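Local coordinates for peptide synthetase, module 7 (Actinoplanes teichomyceticus, PDB 4TX3), which provides the X-domain, a condensation-type domain that recruits oxygenases such as OxyB for the processing of the peptide in teicoplanin biosynthesis, at residues Y162-R166 / L380-R384; L221-R227 / L397-F401; L178-Y183 / M300-F304; P307-R311 / A330-R335. One frame throughout, in Å; residues are numbered along the deposited sequence.

Contact 1: Y162-R166 / L380-R384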
loop_
_atom_site.group_PDB
_atom_site.type_symbol
_atom_site.label_atom_id
_atom_site.label_comp_id
_atom_site.label_asym_id
_atom_site.label_seq_id
_atom_site.Cartn_x
_atom_site.Cartn_y
_atom_site.Cartn_z
ATOM N N TYR B 162 -4.473 -2.821 -19.048
ATOM C CA TYR B 162 -4.973 -4.058 -19.665
ATOM C C TYR B 162 -6.484 -4.191 -19.480
ATOM O O TYR B 162 -7.191 -4.577 -20.407
ATOM C CB TYR B 162 -4.270 -5.293 -19.100
ATOM C CG TYR B 162 -4.751 -6.610 -19.703
ATOM C CD1 TYR B 162 -4.446 -6.949 -21.016
ATOM C CD2 TYR B 162 -5.503 -7.516 -18.952
ATOM C CE1 TYR B 162 -4.880 -8.145 -21.572
ATOM C CE2 TYR B 162 -5.934 -8.726 -19.497
ATOM C CZ TYR B 162 -5.617 -9.037 -20.810
ATOM O OH TYR B 162 -6.035 -10.235 -21.370
ATOM N N GLY B 163 -6.962 -3.866 -18.281
ATOM C CA GLY B 163 -8.379 -3.843 -17.992
ATOM C C GLY B 163 -9.158 -3.071 -19.037
ATOM O O GLY B 163 -10.082 -3.611 -19.654
ATOM N N ALA B 164 -8.773 -1.817 -19.256
ATOM C CA ALA B 164 -9.460 -0.939 -20.209
ATOM C C ALA B 164 -9.331 -1.409 -21.656
ATOM O O ALA B 164 -10.333 -1.511 -22.370
ATOM C CB ALA B 164 -8.935 0.494 -20.085
ATOM N N ARG B 165 -8.096 -1.664 -22.092
ATOM C CA ARG B 165 -7.829 -2.086 -23.466
ATOM C C ARG B 165 -8.527 -3.411 -23.790
ATOM O O ARG B 165 -9.033 -3.607 -24.899
ATOM C CB ARG B 165 -6.326 -2.212 -23.709
ATOM C CG ARG B 165 -5.596 -0.897 -23.759
ATOM C CD ARG B 165 -6.062 -0.037 -24.934
ATOM N NE ARG B 165 -5.218 1.138 -25.072
ATOM C CZ ARG B 165 -5.436 2.147 -25.911
ATOM N NH1 ARG B 165 -6.492 2.148 -26.718
ATOM N NH2 ARG B 165 -4.588 3.167 -25.934
ATOM N N ARG B 166 -8.559 -4.318 -22.817
ATOM C CA ARG B 166 -9.264 -5.582 -22.997
ATOM C C ARG B 166 -10.765 -5.350 -23.192
ATOM O O ARG B 166 -11.433 -6.109 -23.883
ATOM C CB ARG B 166 -9.023 -6.509 -21.810
ATOM C CG ARG B 166 -9.666 -7.855 -21.963
ATOM C CD ARG B 166 -9.445 -8.733 -20.745
ATOM N NE ARG B 166 -10.091 -10.027 -20.949
ATOM C CZ ARG B 166 -11.368 -10.271 -20.676
ATOM N NH1 ARG B 166 -12.128 -9.315 -20.173
ATOM N NH2 ARG B 166 -11.881 -11.471 -20.903
ATOM N N LEU B 380 -5.074 -9.496 -13.122
ATOM C CA LEU B 380 -5.495 -9.171 -14.481
ATOM C C LEU B 380 -6.800 -9.875 -14.799
ATOM O O LEU B 380 -6.942 -11.062 -14.537
ATOM C CB LEU B 380 -4.429 -9.578 -15.487
ATOM C CG LEU B 380 -3.092 -8.847 -15.413
ATOM C CD1 LEU B 380 -2.043 -9.745 -15.992
ATOM C CD2 LEU B 380 -3.153 -7.559 -16.206
ATOM N N PRO B 381 -7.758 -9.140 -15.372
ATOM C CA PRO B 381 -9.083 -9.663 -15.722
ATOM C C PRO B 381 -9.058 -10.930 -16.595
ATOM O O PRO B 381 -8.417 -10.952 -17.651
ATOM C CB PRO B 381 -9.735 -8.489 -16.478
ATOM C CG PRO B 381 -8.639 -7.525 -16.771
ATOM C CD PRO B 381 -7.626 -7.710 -15.692
ATOM N N ALA B 382 -9.770 -11.959 -16.125
ATOM C CA ALA B 382 -9.921 -13.264 -16.779
ATOM C C ALA B 382 -8.634 -14.066 -16.799
ATOM O O ALA B 382 -8.425 -14.863 -17.708
ATOM C CB ALA B 382 -10.461 -13.105 -18.211
ATOM N N LEU B 383 -7.784 -13.869 -15.792
ATOM C CA LEU B 383 -6.467 -14.513 -15.745
ATOM C C LEU B 383 -6.016 -14.830 -14.326
ATOM O O LEU B 383 -6.182 -14.023 -13.415
ATOM C CB LEU B 383 -5.406 -13.621 -16.417
ATOM C CG LEU B 383 -5.488 -13.422 -17.933
ATOM C CD1 LEU B 383 -4.562 -12.321 -18.382
ATOM C CD2 LEU B 383 -5.154 -14.722 -18.642
ATOM N N ARG B 384 -5.440 -16.008 -14.140
ATOM C CA ARG B 384 -4.736 -16.306 -12.903
ATOM C C ARG B 384 -3.289 -15.922 -13.139
ATOM O O ARG B 384 -2.649 -16.424 -14.073
ATOM C CB ARG B 384 -4.848 -17.782 -12.524
ATOM C CG ARG B 384 -6.184 -18.188 -11.940
ATOM C CD ARG B 384 -6.594 -19.580 -12.449
ATOM N NE ARG B 384 -6.998 -19.525 -13.860
ATOM C CZ ARG B 384 -6.930 -20.544 -14.719
ATOM N NH1 ARG B 384 -6.486 -21.743 -14.329
ATOM N NH2 ARG B 384 -7.321 -20.364 -15.979
HETATM O O HOH W 1 -7.825 -11.490 -20.006
#

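Contact 2: L221-R227 / L397-F401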
loop_
_atom_site.group_PDB
_atom_site.type_symbol
_atom_site.label_atom_id
_atom_site.label_comp_id
_atom_site.label_asym_id
_atom_site.label_seq_id
_atom_site.Cartn_x
_atom_site.Cartn_y
_atom_site.Cartn_z
ATOM N N LEU B 221 38.186 -8.591 2.670
ATOM C CA LEU B 221 37.200 -9.678 2.741
ATOM C C LEU B 221 37.847 -11.005 2.343
ATOM O O LEU B 221 38.921 -11.012 1.755
ATOM C CB LEU B 221 36.000 -9.354 1.844
ATOM C CG LEU B 221 35.231 -8.057 2.146
ATOM C CD1 LEU B 221 34.471 -7.581 0.919
ATOM C CD2 LEU B 221 34.272 -8.204 3.328
ATOM N N PRO B 222 37.218 -12.139 2.664
ATOM C CA PRO B 222 37.930 -13.387 2.348
ATOM C C PRO B 222 37.814 -13.809 0.873
ATOM O O PRO B 222 37.101 -14.777 0.546
ATOM C CB PRO B 222 37.250 -14.411 3.263
ATOM C CG PRO B 222 35.848 -13.905 3.377
ATOM C CD PRO B 222 35.974 -12.390 3.418
ATOM N N PHE B 223 38.525 -13.098 -0.001
ATOM C CA PHE B 223 38.446 -13.345 -1.442
ATOM C C PHE B 223 38.972 -14.735 -1.817
ATOM O O PHE B 223 39.837 -15.273 -1.136
ATOM C CB PHE B 223 39.229 -12.282 -2.221
ATOM C CG PHE B 223 38.718 -10.874 -2.036
ATOM C CD1 PHE B 223 37.406 -10.548 -2.323
ATOM C CD2 PHE B 223 39.570 -9.868 -1.595
ATOM C CE1 PHE B 223 36.950 -9.241 -2.164
ATOM C CE2 PHE B 223 39.113 -8.569 -1.424
ATOM C CZ PHE B 223 37.805 -8.258 -1.714
ATOM N N ASP B 224 38.439 -15.314 -2.887
ATOM C CA ASP B 224 38.980 -16.557 -3.429
ATOM C C ASP B 224 39.825 -16.263 -4.675
ATOM O O ASP B 224 40.643 -17.086 -5.089
ATOM C CB ASP B 224 37.857 -17.546 -3.766
ATOM C CG ASP B 224 37.236 -18.171 -2.531
ATOM O OD1 ASP B 224 37.969 -18.751 -1.706
ATOM O OD2 ASP B 224 36.006 -18.073 -2.368
ATOM N N ARG B 225 39.618 -15.085 -5.261
ATOM C CA ARG B 225 40.366 -14.624 -6.432
ATOM C C ARG B 225 40.594 -13.129 -6.367
ATOM O O ARG B 225 39.818 -12.400 -5.745
ATOM C CB ARG B 225 39.631 -14.922 -7.738
ATOM C CG ARG B 225 39.445 -16.347 -8.068
ATOM C CD ARG B 225 38.170 -16.549 -8.841
ATOM N NE ARG B 225 37.559 -17.766 -8.340
ATOM C CZ ARG B 225 36.412 -17.823 -7.681
ATOM N NH1 ARG B 225 35.692 -16.734 -7.481
ATOM N NH2 ARG B 225 35.978 -18.993 -7.254
ATOM N N ALA B 226 41.632 -12.664 -7.049
ATOM C CA ALA B 226 41.919 -11.242 -7.078
ATOM C C ALA B 226 40.835 -10.511 -7.873
ATOM O O ALA B 226 40.203 -11.098 -8.755
ATOM C CB ALA B 226 43.292 -10.981 -7.676
ATOM N N ARG B 227 40.623 -9.238 -7.542
ATOM C CA ARG B 227 39.669 -8.405 -8.249
ATOM C C ARG B 227 40.189 -8.139 -9.650
ATOM O O ARG B 227 41.277 -7.599 -9.801
ATOM C CB ARG B 227 39.438 -7.094 -7.496
ATOM C CG ARG B 227 38.247 -6.286 -7.976
ATOM C CD ARG B 227 38.181 -4.923 -7.284
ATOM N NE ARG B 227 38.103 -5.067 -5.840
ATOM C CZ ARG B 227 36.979 -5.331 -5.185
ATOM N NH1 ARG B 227 35.831 -5.477 -5.851
ATOM N NH2 ARG B 227 37.002 -5.456 -3.865
ATOM N N LEU B 397 28.283 -4.800 -5.940
ATOM C CA LEU B 397 28.902 -4.949 -4.630
ATOM C C LEU B 397 29.694 -6.262 -4.527
ATOM O O LEU B 397 29.490 -7.196 -5.311
ATOM C CB LEU B 397 27.827 -4.900 -3.547
ATOM C CG LEU B 397 27.073 -3.587 -3.350
ATOM C CD1 LEU B 397 25.851 -3.808 -2.489
ATOM C CD2 LEU B 397 27.964 -2.539 -2.724
ATOM N N ASP B 398 30.585 -6.338 -3.549
ATOM C CA ASP B 398 31.236 -7.602 -3.223
ATOM C C ASP B 398 30.262 -8.532 -2.502
ATOM O O ASP B 398 30.092 -9.695 -2.886
ATOM C CB ASP B 398 32.476 -7.345 -2.379
ATOM C CG ASP B 398 33.527 -6.549 -3.134
ATOM O OD1 ASP B 398 33.221 -6.073 -4.255
ATOM O OD2 ASP B 398 34.651 -6.395 -2.612
ATOM N N LEU B 399 29.606 -8.007 -1.469
ATOM C CA LEU B 399 28.606 -8.765 -0.724
ATOM C C LEU B 399 27.356 -7.924 -0.465
ATOM O O LEU B 399 27.435 -6.718 -0.243
ATOM C CB LEU B 399 29.184 -9.267 0.606
ATOM C CG LEU B 399 30.527 -10.000 0.518
ATOM C CD1 LEU B 399 31.213 -10.074 1.871
ATOM C CD2 LEU B 399 30.325 -11.378 -0.064
ATOM N N ALA B 400 26.199 -8.576 -0.481
ATOM C CA ALA B 400 24.933 -7.897 -0.250
ATOM C C ALA B 400 23.971 -8.821 0.479
ATOM O O ALA B 400 23.551 -9.845 -0.048
ATOM C CB ALA B 400 24.319 -7.409 -1.578
ATOM N N PHE B 401 23.629 -8.447 1.703
ATOM C CA PHE B 401 22.703 -9.210 2.514
ATOM C C PHE B 401 21.307 -8.663 2.331
ATOM O O PHE B 401 21.099 -7.443 2.444
ATOM C CB PHE B 401 23.088 -9.146 3.992
ATOM C CG PHE B 401 24.373 -9.869 4.336
ATOM C CD1 PHE B 401 25.600 -9.257 4.162
ATOM C CD2 PHE B 401 24.343 -11.137 4.881
ATOM C CE1 PHE B 401 26.767 -9.904 4.498
ATOM C CE2 PHE B 401 25.512 -11.786 5.217
ATOM C CZ PHE B 401 26.721 -11.166 5.032
#

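Contact 3: L178-Y183 / M300-F304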
loop_
_atom_site.group_PDB
_atom_site.type_symbol
_atom_site.label_atom_id
_atom_site.label_comp_id
_atom_site.label_asym_id
_atom_site.label_seq_id
_atom_site.Cartn_x
_atom_site.Cartn_y
_atom_site.Cartn_z
ATOM N N LEU B 178 3.916 14.613 -11.412
ATOM C CA LEU B 178 5.323 14.727 -11.780
ATOM C C LEU B 178 5.768 13.638 -12.739
ATOM O O LEU B 178 5.446 12.468 -12.541
ATOM C CB LEU B 178 6.205 14.662 -10.531
ATOM C CG LEU B 178 5.921 15.727 -9.480
ATOM C CD1 LEU B 178 6.942 15.585 -8.381
ATOM C CD2 LEU B 178 5.983 17.111 -10.114
ATOM N N GLN B 179 6.510 14.030 -13.770
ATOM C CA GLN B 179 7.315 13.101 -14.573
ATOM C C GLN B 179 8.768 13.084 -14.078
ATOM O O GLN B 179 9.194 14.013 -13.388
ATOM C CB GLN B 179 7.265 13.490 -16.047
ATOM C CG GLN B 179 5.885 13.380 -16.638
ATOM C CD GLN B 179 5.411 11.946 -16.755
ATOM O OE1 GLN B 179 6.216 10.994 -16.783
ATOM N NE2 GLN B 179 4.093 11.778 -16.828
ATOM N N PHE B 180 9.537 12.054 -14.431
ATOM C CA PHE B 180 10.894 11.941 -13.890
ATOM C C PHE B 180 11.779 13.145 -14.219
ATOM O O PHE B 180 12.641 13.499 -13.433
ATOM C CB PHE B 180 11.596 10.665 -14.366
ATOM C CG PHE B 180 12.860 10.375 -13.599
ATOM C CD1 PHE B 180 12.799 9.974 -12.270
ATOM C CD2 PHE B 180 14.102 10.554 -14.179
ATOM C CE1 PHE B 180 13.961 9.741 -11.536
ATOM C CE2 PHE B 180 15.269 10.317 -13.456
ATOM C CZ PHE B 180 15.200 9.904 -12.136
ATOM N N ALA B 181 11.562 13.768 -15.376
ATOM C CA ALA B 181 12.327 14.951 -15.776
ATOM C C ALA B 181 12.173 16.093 -14.766
ATOM O O ALA B 181 13.102 16.895 -14.577
ATOM C CB ALA B 181 11.894 15.420 -17.169
ATOM N N ASP B 182 10.996 16.171 -14.136
ATOM C CA ASP B 182 10.736 17.174 -13.103
ATOM C C ASP B 182 11.592 16.906 -11.843
ATOM O O ASP B 182 12.092 17.835 -11.213
ATOM C CB ASP B 182 9.246 17.200 -12.745
ATOM C CG ASP B 182 8.337 17.455 -13.966
ATOM O OD1 ASP B 182 8.640 18.350 -14.787
ATOM O OD2 ASP B 182 7.311 16.750 -14.105
ATOM N N TYR B 183 11.746 15.635 -11.480
ATOM C CA TYR B 183 12.640 15.233 -10.393
ATOM C C TYR B 183 14.104 15.553 -10.735
ATOM O O TYR B 183 14.830 16.111 -9.909
ATOM C CB TYR B 183 12.482 13.734 -10.088
ATOM C CG TYR B 183 13.332 13.259 -8.940
ATOM C CD1 TYR B 183 12.984 13.552 -7.623
ATOM C CD2 TYR B 183 14.495 12.528 -9.167
ATOM C CE1 TYR B 183 13.785 13.125 -6.552
ATOM C CE2 TYR B 183 15.304 12.103 -8.113
ATOM C CZ TYR B 183 14.943 12.397 -6.807
ATOM O OH TYR B 183 15.750 11.975 -5.758
ATOM N N MET B 300 5.236 6.949 -9.137
ATOM C CA MET B 300 6.149 7.088 -10.273
ATOM C C MET B 300 7.103 5.920 -10.459
ATOM O O MET B 300 7.464 5.245 -9.497
ATOM C CB MET B 300 6.994 8.352 -10.132
ATOM C CG MET B 300 6.221 9.626 -9.976
ATOM S SD MET B 300 7.270 11.105 -9.935
ATOM C CE MET B 300 8.053 11.041 -11.537
ATOM N N ILE B 301 7.533 5.727 -11.703
ATOM C CA ILE B 301 8.657 4.859 -12.044
ATOM C C ILE B 301 9.926 5.720 -12.195
ATOM O O ILE B 301 9.880 6.810 -12.768
ATOM C CB ILE B 301 8.371 4.073 -13.353
ATOM C CG1 ILE B 301 7.252 3.035 -13.113
ATOM C CG2 ILE B 301 9.652 3.453 -13.926
ATOM C CD1 ILE B 301 6.754 2.342 -14.350
ATOM N N GLY B 302 11.051 5.242 -11.671
ATOM C CA GLY B 302 12.297 5.980 -11.746
ATOM C C GLY B 302 13.369 5.365 -10.871
ATOM O O GLY B 302 13.080 4.572 -9.976
ATOM N N PRO B 303 14.632 5.702 -11.141
ATOM C CA PRO B 303 15.737 5.248 -10.290
ATOM C C PRO B 303 15.807 6.063 -8.998
ATOM O O PRO B 303 16.780 6.797 -8.766
ATOM C CB PRO B 303 16.957 5.494 -11.161
ATOM C CG PRO B 303 16.571 6.663 -12.023
ATOM C CD PRO B 303 15.106 6.457 -12.315
ATOM N N PHE B 304 14.775 5.923 -8.168
ATOM C CA PHE B 304 14.637 6.702 -6.947
ATOM C C PHE B 304 15.370 6.132 -5.741
ATOM O O PHE B 304 15.575 6.845 -4.765
ATOM C CB PHE B 304 13.160 6.847 -6.574
ATOM C CG PHE B 304 12.385 7.699 -7.517
ATOM C CD1 PHE B 304 12.634 9.072 -7.597
ATOM C CD2 PHE B 304 11.391 7.140 -8.312
ATOM C CE1 PHE B 304 11.922 9.862 -8.465
ATOM C CE2 PHE B 304 10.663 7.933 -9.195
ATOM C CZ PHE B 304 10.924 9.293 -9.271
HETATM O O HOH W 2 14.550 9.775 -4.082
#

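Contact 4: P307-R311 / A330-R335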
loop_
_atom_site.group_PDB
_atom_site.type_symbol
_atom_site.label_atom_id
_atom_site.label_comp_id
_atom_site.label_asym_id
_atom_site.label_seq_id
_atom_site.Cartn_x
_atom_site.Cartn_y
_atom_site.Cartn_z
ATOM N N PRO B 307 21.501 4.930 -2.400
ATOM C CA PRO B 307 22.572 4.368 -1.570
ATOM C C PRO B 307 22.863 5.281 -0.389
ATOM O O PRO B 307 22.709 6.496 -0.483
ATOM C CB PRO B 307 23.769 4.297 -2.520
ATOM C CG PRO B 307 23.164 4.283 -3.889
ATOM C CD PRO B 307 21.942 5.159 -3.784
ATOM N N PHE B 308 23.265 4.675 0.716
ATOM C CA PHE B 308 23.382 5.343 2.000
ATOM C C PHE B 308 24.456 4.604 2.817
ATOM O O PHE B 308 24.193 3.541 3.403
ATOM C CB PHE B 308 22.025 5.350 2.714
ATOM C CG PHE B 308 22.076 5.866 4.129
ATOM C CD1 PHE B 308 22.614 7.119 4.407
ATOM C CD2 PHE B 308 21.584 5.098 5.182
ATOM C CE1 PHE B 308 22.666 7.607 5.716
ATOM C CE2 PHE B 308 21.632 5.566 6.497
ATOM C CZ PHE B 308 22.180 6.828 6.765
ATOM N N PRO B 309 25.684 5.147 2.821
ATOM C CA PRO B 309 26.847 4.550 3.481
ATOM C C PRO B 309 26.987 5.031 4.906
ATOM O O PRO B 309 26.881 6.227 5.144
ATOM C CB PRO B 309 28.010 5.049 2.632
ATOM C CG PRO B 309 27.546 6.409 2.207
ATOM C CD PRO B 309 26.064 6.299 1.992
ATOM N N VAL B 310 27.213 4.119 5.842
ATOM C CA VAL B 310 27.426 4.509 7.226
ATOM C C VAL B 310 28.750 3.951 7.709
ATOM O O VAL B 310 29.031 2.755 7.590
ATOM C CB VAL B 310 26.270 4.056 8.137
ATOM C CG1 VAL B 310 26.621 4.296 9.601
ATOM C CG2 VAL B 310 24.990 4.815 7.757
ATOM N N ARG B 311 29.588 4.849 8.208
ATOM C CA ARG B 311 30.906 4.475 8.659
ATOM C C ARG B 311 30.827 4.131 10.131
ATOM O O ARG B 311 30.211 4.856 10.913
ATOM C CB ARG B 311 31.897 5.607 8.410
ATOM C CG ARG B 311 33.322 5.285 8.759
ATOM C CD ARG B 311 34.166 6.535 8.609
ATOM N NE ARG B 311 35.588 6.253 8.729
ATOM C CZ ARG B 311 36.542 7.088 8.341
ATOM N NH1 ARG B 311 36.216 8.259 7.808
ATOM N NH2 ARG B 311 37.818 6.752 8.472
ATOM N N ALA B 330 25.692 7.329 14.477
ATOM C CA ALA B 330 26.119 7.610 13.109
ATOM C C ALA B 330 24.949 7.699 12.126
ATOM O O ALA B 330 24.913 8.594 11.285
ATOM C CB ALA B 330 27.111 6.555 12.643
ATOM N N VAL B 331 23.996 6.774 12.224
ATOM C CA VAL B 331 22.879 6.748 11.291
ATOM C C VAL B 331 21.992 7.974 11.474
ATOM O O VAL B 331 21.666 8.659 10.503
ATOM C CB VAL B 331 22.030 5.469 11.451
ATOM C CG1 VAL B 331 20.755 5.555 10.626
ATOM C CG2 VAL B 331 22.835 4.252 11.054
ATOM N N ARG B 332 21.616 8.240 12.724
ATOM C CA ARG B 332 20.816 9.406 13.104
ATOM C C ARG B 332 21.395 10.732 12.561
ATOM O O ARG B 332 20.656 11.579 12.062
ATOM C CB ARG B 332 20.683 9.440 14.633
ATOM C CG ARG B 332 20.582 10.804 15.299
ATOM C CD ARG B 332 20.008 10.632 16.703
ATOM N NE ARG B 332 18.775 9.841 16.667
ATOM C CZ ARG B 332 18.284 9.127 17.683
ATOM N NH1 ARG B 332 18.922 9.088 18.848
ATOM N NH2 ARG B 332 17.147 8.446 17.531
ATOM N N GLU B 333 22.714 10.892 12.612
ATOM C CA GLU B 333 23.360 12.074 12.047
ATOM C C GLU B 333 23.379 12.061 10.502
ATOM O O GLU B 333 23.044 13.062 9.859
ATOM C CB GLU B 333 24.788 12.192 12.596
ATOM C CG GLU B 333 25.346 13.609 12.636
ATOM C CD GLU B 333 26.848 13.648 12.948
ATOM O OE1 GLU B 333 27.459 12.562 13.112
ATOM O OE2 GLU B 333 27.414 14.767 13.024
ATOM N N ALA B 334 23.769 10.937 9.907
ATOM C CA ALA B 334 23.866 10.853 8.447
ATOM C C ALA B 334 22.498 10.980 7.782
ATOM O O ALA B 334 22.383 11.592 6.727
ATOM C CB ALA B 334 24.535 9.549 8.031
ATOM N N ARG B 335 21.480 10.398 8.423
ATOM C CA ARG B 335 20.064 10.446 8.015
ATOM C C ARG B 335 19.598 11.818 7.546
ATOM O O ARG B 335 18.708 11.936 6.719
ATOM C CB ARG B 335 19.177 10.020 9.191
ATOM C CG ARG B 335 17.950 9.233 8.828
ATOM C CD ARG B 335 18.229 7.733 8.859
ATOM N NE ARG B 335 17.178 6.950 8.205
ATOM C CZ ARG B 335 17.268 5.647 7.960
ATOM N NH1 ARG B 335 18.355 4.975 8.313
ATOM N NH2 ARG B 335 16.271 5.012 7.356
#

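Contact 1: Y162-R166 / L380-R384
Y162, with chi1 in the t well, extends its ring from the last turn of helix 148-166 toward the turn L380-L383. The ring meets three side chains there: L380 CD2 lies 3.6 Å from Y162 CD2, P381 CG 3.8 Å from Y162 CD2, and L383 CD1 4.0 Å from Y162 CE2. Both leucines are mt rotamers. The turn is type II, with P381 at its second position and A382 at its third, where phi is +68°; its L383 N to L380 O hydrogen bond is weak. G163 comes close through its backbone, G163 CA sitting 3.9 Å from P381 CG. The turn leads into strand 383-388, which forms an edge of the N-terminal sheet by pairing with strand 40-49 although it comes from the second half of the chain, consistent with the latch crossover of condensation domains. R166 is t at chi1, chi2 and chi3, so its guanidinium reaches over the turn, one face covered by A382 CB, 3.5 Å from R166 NH2. A water joins the polar ends: it donates to P381 O at 2.5 Å, is hydrogen-bonded to Y162 OH at 2.6 Å, and weakly accepts from R166 NE at 2.9 Å. Y162 OH also bonds to the amide of D52. Beyond the turn, R384 hydrogen-bonds to Q138 of the OxyB chain.

Contact 2: L221-R227 / L397-F401
L221, midway along the loop between helix 200-211 and strand 235-242, directs its side chain at the start of strand 399-407: L221 CD2 packs against L399 CD1 at 3.9 Å, while L221 CD1 approaches D398 OD2 at 3.7 Å. P222 is the centre of an inverse gamma turn, its F223 N to L221 O hydrogen bond 2.8 Å long, and this bend carries the chain round so that F223 can bring a ring edge near the same carboxylate, F223 CE1 to D398 OD2 being 3.7 Å. Through D224, R225 and A226 the loop swings wide, with D224 and R225 bonding to D428 instead. It returns at R227, whose guanidinium meets D398 end-on in a two-pronged salt bridge: R227 NH2 to D398 OD2 is 2.8 Å and R227 NH1 to D398 OD1 is 3.1 Å, both nearly straight. R227 NE pairs with E218 as well, so the arginine bridges two acids, and D398 is buried beneath the loop. L221 on L273 and L399 on L435 continue the apolar side into helices 261-278 and 429-448. A bidentate Arg-Asp pair beside a leucine contact thus fastens this loop onto the sheet of the C-terminal subdomain in this condensation-type fold.

Contact 3: L178-Y183 / M300-F304
M300 enters first: its side chain, m at chi1 and t at chi2, reaches the start of helix 180-191, and the p turn at chi3 brings the methyl against the backbone. M300 CE is 3.1 Å from L178 O, 3.3 Å from Q179 C and 3.4 Å from F180 N, and M300 SD packs on L178 CB at 3.8 Å. That helix start is ordered by its own bond: Q179, the N-cap residue, gives its amide to D182 OD2 at 2.9 Å. I301 turns its side chain elsewhere, toward helix 148-166. G302 sits where any CB would clash with both F180 CD1 and F304 CE2; its CA is 4.1 Å from F180 CD1. It bonds to S150 and D147, the latter probably corresponding to the aspartate of the condensation-domain HHxxxDG motif. P303, centre of an inverse gamma turn, lays its CD over a face of the F180 ring, 3.5 Å from F180 CZ. F304 completes an aromatic cluster of two edge-to-face pairs. F180 offers its edge to the F304 face in an offset pair (centroids 5.3 Å, planes at 68°), and F304 offers its edge to the Y183 face (5.0 Å, 76°). A water links Y183 OH at 3.0 Å with F304 O at 3.2 Å. The loop between strands 281-288 and 306-313 is thereby wedged among helices 180-191, 148-166 and 21-28.

Contact 4: P307-R311 / A330-R335
Apolar contacts carry the interface between strand 307-311 and helix 330-334, whose axes approach to 8.7 Å with their directions 136° apart. On the strand, F308 and V310 both face the helix, while the intervening P309 faces away. F308, t at chi1, puts its ring edge against A334, F308 CE1 to A334 CB being 3.6 Å, and F308 CE2 lies 4.2 Å from V331 CG1. V310 packs on two successive helix residues: V310 CG1 is 3.8 Å from A330 CB, and V331 CG2 lies about equally near both V310 methyls (4.0 Å from V310 CG2). The small alanines, one turn apart on the helix, let it settle close to the strand. Contacts of polar groups are fewer and involve no hydrogen bond between the segments. R335 starts away from the strand but curls back, so that R335 NH1 comes within 3.8 Å of F308 CE2, and the backbone atom R311 O touches A330 CB at 3.9 Å. The R311 guanidinium leaves the helix and pairs with D281. Strand 306-313 is antiparallel to strand 281-288, V310 bonding to I284, and helix 320-334 follows it and folds back over one face of this pair. Helix 261-278 adjoins through Q266 on V310 and Q263 on V331, and helix 200-211 through W208, which touches both P309 and A334.

How the contacts relate
Along the chain contact 1 encloses contacts 3 and 4, contact 2 encloses contact 4, and contacts 1 and 2 interlock, as do 2 and 3. Contact 1 lies by the N-terminal sheet and contact 2 by the C-terminal one, their centres 45 Å apart on opposite sides of the chain's centre; strands 383-388 and 399-407, successive in sequence, lead from one to the other. Contacts 3 and 4 adjoin in sequence; their centres are 24 Å apart, those of contacts 4 and 2 about 23 Å. The halves of the condensation-type fold are thus joined by strand 383-388 in the N-terminal sheet and by loop 300-304, packing on helix 180-191 before strand 306-313; OxyB meets contact 1 alone of the four.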